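Alpha/beta hydrolase fold-3 domain protein (PDB 5LK6) probably hydrolyses carboxylic ester bonds, as a thermostable lipase or carboxylesterase of the alpha/beta hydrolase fold from a Sulfolobus archaeon. Local coordinates at residues Y116-P119 against S120-D124; A157-V160 against A161-K165. All blocks are in the same frame, centred on the assembly; numbering follows the deposited sequence.

Overall arrangement
Both contacts are local, each running straight on along the chain, and they come in series, so neither encloses nor crosses the other. The first, 116-119 against 120-124, turns the loop that leaves strand 104-108 into helix 120-133. The chain then passes through strand 144-150, and interaction 2, 157-160 against 161-165, lies on the later part of helix 152-163 and runs on to Lys165, ahead of strand 173-176. Their centres lie about 14 Å apart, and the two helices pack together there: Val122 CG1 rests 3.6 Å from Leu163 CD1 and 3.8 Å from Val159 CG1. The start of one helix is thereby tied to the later part of the next beside the central sheet.

Interaction 1 of 2, residues Y116-P119 against S120-D124; sequences YKFP and SAVID
Ser120 folds back over the loop to grip the carbonyl of Lys117. Its OG stands anti to its own carbonyl carbon (chi1 -49°), which brings the hydroxyl beside the backbone N, and both groups donate to Lys117 O: OG at 2.6 Å, lying in the carbonyl plane, and Ser120 N at 2.9 Å, tilted slightly from it. The OG bond fixes the rotation of the hydroxyl, while the amide bond closes the turn. Ser120 OG also meets Tyr116 CB at 3.7 Å, while the phenol of Tyr116 leads away from the helix.

Pro119, reached through a cis peptide bond, occupies the N-cap position. Its ring lies alongside Ile123, both side chains pointing the same way, with CG of Pro119 4.0 Å from Ile123 CD1. Pro119 O takes the first helical bond from Ile123 N, nearly straight at the hydrogen (172°), and a weak one from Val122 N. On the loop side the cis bond sets Pro119 CB over the centre of the Phe118 ring, 3.8 Å above its plane. That same ring reaches Val122 CG2 obliquely and more loosely, and the edge-to-face partner of Phe118 is Tyr210.

A water completes the entry, donating to Tyr116 O and accepting from Ala121 N at 2.9 Å, so that this first-turn amide is satisfied by solvent. Farther in, Asp124 forms a salt bridge with Arg111. The whole is a type VIa (cis-proline) beta turn over Lys117 to Ser120 that runs into the N-terminus of helix 120-133, here following strand 104-108 of the alpha/beta hydrolase fold.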
loop_
_atom_site.group_PDB
_atom_site.type_symbol
_atom_site.label_atom_id
_atom_site.label_comp_id
_atom_site.label_asym_id
_atom_site.label_seq_id
_atom_site.Cartn_x
_atom_site.Cartn_y
_atom_site.Cartn_z
ATOM N N TYR A 116 23.463 17.194 19.878
ATOM C CA TYR A 116 22.487 16.941 20.910
ATOM C C TYR A 116 22.169 15.481 20.905
ATOM O O TYR A 116 21.701 14.893 19.905
ATOM C CB TYR A 116 21.193 17.787 20.718
ATOM C CG TYR A 116 21.485 19.245 20.632
ATOM C CD1 TYR A 116 21.654 20.020 21.798
ATOM C CD2 TYR A 116 21.676 19.853 19.384
ATOM C CE1 TYR A 116 21.977 21.374 21.718
ATOM C CE2 TYR A 116 22.016 21.198 19.287
ATOM C CZ TYR A 116 22.155 21.942 20.449
ATOM O OH TYR A 116 22.474 23.241 20.323
ATOM N N LYS A 117 22.363 14.898 22.063
ATOM C CA LYS A 117 22.236 13.467 22.251
ATOM C C LYS A 117 20.818 13.135 22.647
ATOM O O LYS A 117 20.083 13.965 23.091
ATOM C CB LYS A 117 23.164 13.001 23.378
ATOM C CG LYS A 117 24.625 13.453 23.273
ATOM C CD LYS A 117 25.382 12.696 22.213
ATOM C CE LYS A 117 26.831 13.094 22.224
ATOM N NZ LYS A 117 27.395 12.858 20.861
ATOM N N PHE A 118 20.487 11.873 22.517
ATOM C CA PHE A 118 19.301 11.308 23.078
ATOM C C PHE A 118 19.184 11.729 24.555
ATOM O O PHE A 118 20.189 11.717 25.277
ATOM C CB PHE A 118 19.383 9.796 22.939
ATOM C CG PHE A 118 18.312 9.062 23.676
ATOM C CD1 PHE A 118 18.481 8.705 25.000
ATOM C CD2 PHE A 118 17.134 8.671 23.014
ATOM C CE1 PHE A 118 17.487 8.004 25.653
ATOM C CE2 PHE A 118 16.128 8.009 23.667
ATOM C CZ PHE A 118 16.314 7.659 24.974
ATOM N N PRO A 119 17.988 12.099 25.036
ATOM C CA PRO A 119 16.709 12.066 24.337
ATOM C C PRO A 119 16.263 13.416 23.743
ATOM O O PRO A 119 15.044 13.696 23.672
ATOM C CB PRO A 119 15.779 11.664 25.444
ATOM C CG PRO A 119 16.315 12.401 26.606
ATOM C CD PRO A 119 17.812 12.343 26.472
ATOM N N SER A 120 17.206 14.237 23.278
ATOM C CA SER A 120 16.869 15.587 22.802
ATOM C C SER A 120 15.892 15.581 21.614
ATOM O O SER A 120 14.901 16.292 21.655
ATOM C CB SER A 120 18.117 16.401 22.408
ATOM O OG SER A 120 19.122 16.367 23.380
ATOM N N ALA A 121 16.166 14.795 20.574
ATOM C CA ALA A 121 15.259 14.651 19.451
ATOM C C ALA A 121 13.834 14.253 19.863
ATOM O O ALA A 121 12.872 14.639 19.185
ATOM C CB ALA A 121 15.786 13.637 18.478
ATOM N N VAL A 122 13.704 13.473 20.933
ATOM C CA VAL A 122 12.399 12.972 21.353
ATOM C C VAL A 122 11.669 14.118 22.007
ATOM O O VAL A 122 10.504 14.382 21.690
ATOM C CB VAL A 122 12.521 11.825 22.393
ATOM C CG1 VAL A 122 11.194 11.498 23.065
ATOM C CG2 VAL A 122 13.132 10.567 21.756
ATOM N N ILE A 123 12.364 14.782 22.936
ATOM C CA ILE A 123 11.793 15.905 23.646
ATOM C C ILE A 123 11.350 17.038 22.705
ATOM O O ILE A 123 10.264 17.561 22.878
ATOM C CB ILE A 123 12.737 16.431 24.725
ATOM C CG1 ILE A 123 12.876 15.388 25.860
ATOM C CG2 ILE A 123 12.198 17.749 25.295
ATOM C CD1 ILE A 123 14.082 15.659 26.748
ATOM N N ASP A 124 12.156 17.382 21.703
ATOM C CA ASP A 124 11.713 18.339 20.696
ATOM C C ASP A 124 10.473 17.865 19.918
ATOM O O ASP A 124 9.531 18.638 19.697
ATOM C CB ASP A 124 12.842 18.661 19.709
ATOM C CG ASP A 124 13.980 19.481 20.336
ATOM O OD1 ASP A 124 13.897 19.831 21.538
ATOM O OD2 ASP A 124 14.962 19.787 19.613
HETATM O O HOH W 1 18.905 14.591 19.518
#

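Interaction 2 of 2, residues A157-V160 against A161-K165; sequences AAVV and ALLSK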
loop_
_atom_site.group_PDB
_atom_site.type_symbol
_atom_site.label_atom_id
_atom_site.label_comp_id
_atom_site.label_asym_id
_atom_site.label_seq_id
_atom_site.Cartn_x
_atom_site.Cartn_y
_atom_site.Cartn_z
ATOM N N ALA A 157 8.204 9.412 15.894
ATOM C CA ALA A 157 6.758 9.332 15.772
ATOM C C ALA A 157 6.153 8.300 16.707
ATOM O O ALA A 157 5.148 8.580 17.382
ATOM C CB ALA A 157 6.374 9.021 14.347
ATOM N N ALA A 158 6.746 7.108 16.761
ATOM C CA ALA A 158 6.151 6.049 17.563
ATOM C C ALA A 158 6.310 6.387 19.028
ATOM O O ALA A 158 5.392 6.157 19.825
ATOM C CB ALA A 158 6.757 4.695 17.254
ATOM N N VAL A 159 7.479 6.939 19.370
ATOM C CA VAL A 159 7.761 7.309 20.751
ATOM C C VAL A 159 6.866 8.461 21.201
ATOM O O VAL A 159 6.271 8.389 22.267
ATOM C CB VAL A 159 9.238 7.621 20.947
ATOM C CG1 VAL A 159 9.486 8.229 22.329
ATOM C CG2 VAL A 159 10.039 6.321 20.777
ATOM N N VAL A 160 6.748 9.487 20.378
ATOM C CA VAL A 160 5.791 10.545 20.651
ATOM C C VAL A 160 4.359 10.040 20.969
ATOM O O VAL A 160 3.742 10.506 21.920
ATOM C CB VAL A 160 5.703 11.549 19.502
ATOM C CG1 VAL A 160 4.497 12.454 19.739
ATOM C CG2 VAL A 160 6.989 12.392 19.428
ATOM N N ALA A 161 3.865 9.090 20.187
ATOM C CA ALA A 161 2.536 8.525 20.389
ATOM C C ALA A 161 2.400 7.843 21.716
ATOM O O ALA A 161 1.339 7.890 22.326
ATOM C CB ALA A 161 2.167 7.536 19.287
ATOM N N LEU A 162 3.431 7.132 22.109
ATOM C CA LEU A 162 3.509 6.539 23.429
ATOM C C LEU A 162 3.463 7.588 24.554
ATOM O O LEU A 162 2.640 7.485 25.466
ATOM C CB LEU A 162 4.779 5.707 23.542
ATOM C CG LEU A 162 4.628 4.252 23.121
ATOM C CD1 LEU A 162 5.973 3.626 22.690
ATOM C CD2 LEU A 162 3.987 3.485 24.279
ATOM N N LEU A 163 4.365 8.568 24.485
ATOM C CA LEU A 163 4.418 9.688 25.433
ATOM C C LEU A 163 3.125 10.518 25.522
ATOM O O LEU A 163 2.912 11.214 26.495
ATOM C CB LEU A 163 5.539 10.639 24.998
ATOM C CG LEU A 163 6.994 10.144 25.202
ATOM C CD1 LEU A 163 8.022 11.118 24.630
ATOM C CD2 LEU A 163 7.253 9.860 26.667
ATOM N N SER A 164 2.317 10.466 24.471
ATOM C CA SER A 164 1.075 11.192 24.349
ATOM C C SER A 164 -0.111 10.453 24.893
ATOM O O SER A 164 -1.168 11.062 24.984
ATOM C CB SER A 164 0.779 11.489 22.879
ATOM O OG SER A 164 1.705 12.417 22.358
ATOM N N LYS A 165 0.026 9.180 25.262
ATOM C CA LYS A 165 -1.091 8.412 25.811
ATOM C C LYS A 165 -1.684 9.097 27.068
ATOM O O LYS A 165 -0.952 9.393 27.981
ATOM C CB LYS A 165 -0.639 6.985 26.135
ATOM C CG LYS A 165 -1.763 5.969 26.244
ATOM C CD LYS A 165 -1.278 4.624 26.780
ATOM C CE LYS A 165 -2.395 4.026 27.633
ATOM N NZ LYS A 165 -2.042 2.680 28.160
#
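Ser164 OG donates to Val160 O at 2.8 Å, with the hydroxyl standing above the carbonyl plane and not on a lone pair. With chi1 at -68° the hydroxyl swings to the side of its own backbone N, back toward the preceding turn. The amide of Ser164 reaches the same oxygen only weakly, its N-H bent to 126°, so the side chain adds to the bonding at this turn. Replacing Ser164 with an alanine would probably leave Val160 O with little more than that weak amide bond and this turn less firmly held.

One residue back, Leu163 N meets Val159 O at 2.9 Å almost head-on. Ala161 N and Leu162 N bond in the same i to i+4 fashion to Ala157 O and Ala158 O.

Beyond the backbone, Val159 and Leu163 lie side by side and point the same way, CG1 of the valine 4.0 Å from CD1 of the leucine.

Outward, Val160 touches Ser125 and Ser164 touches Phe126, both of helix 120-133; Ala157, Ala158 and Ala161 lean on strand 173-176, and Leu162 packs against Tyr253 of helix 247-259. Helix 152-163 is thus the helix of the beta-alpha-beta unit formed with strands 144-150 and 173-176.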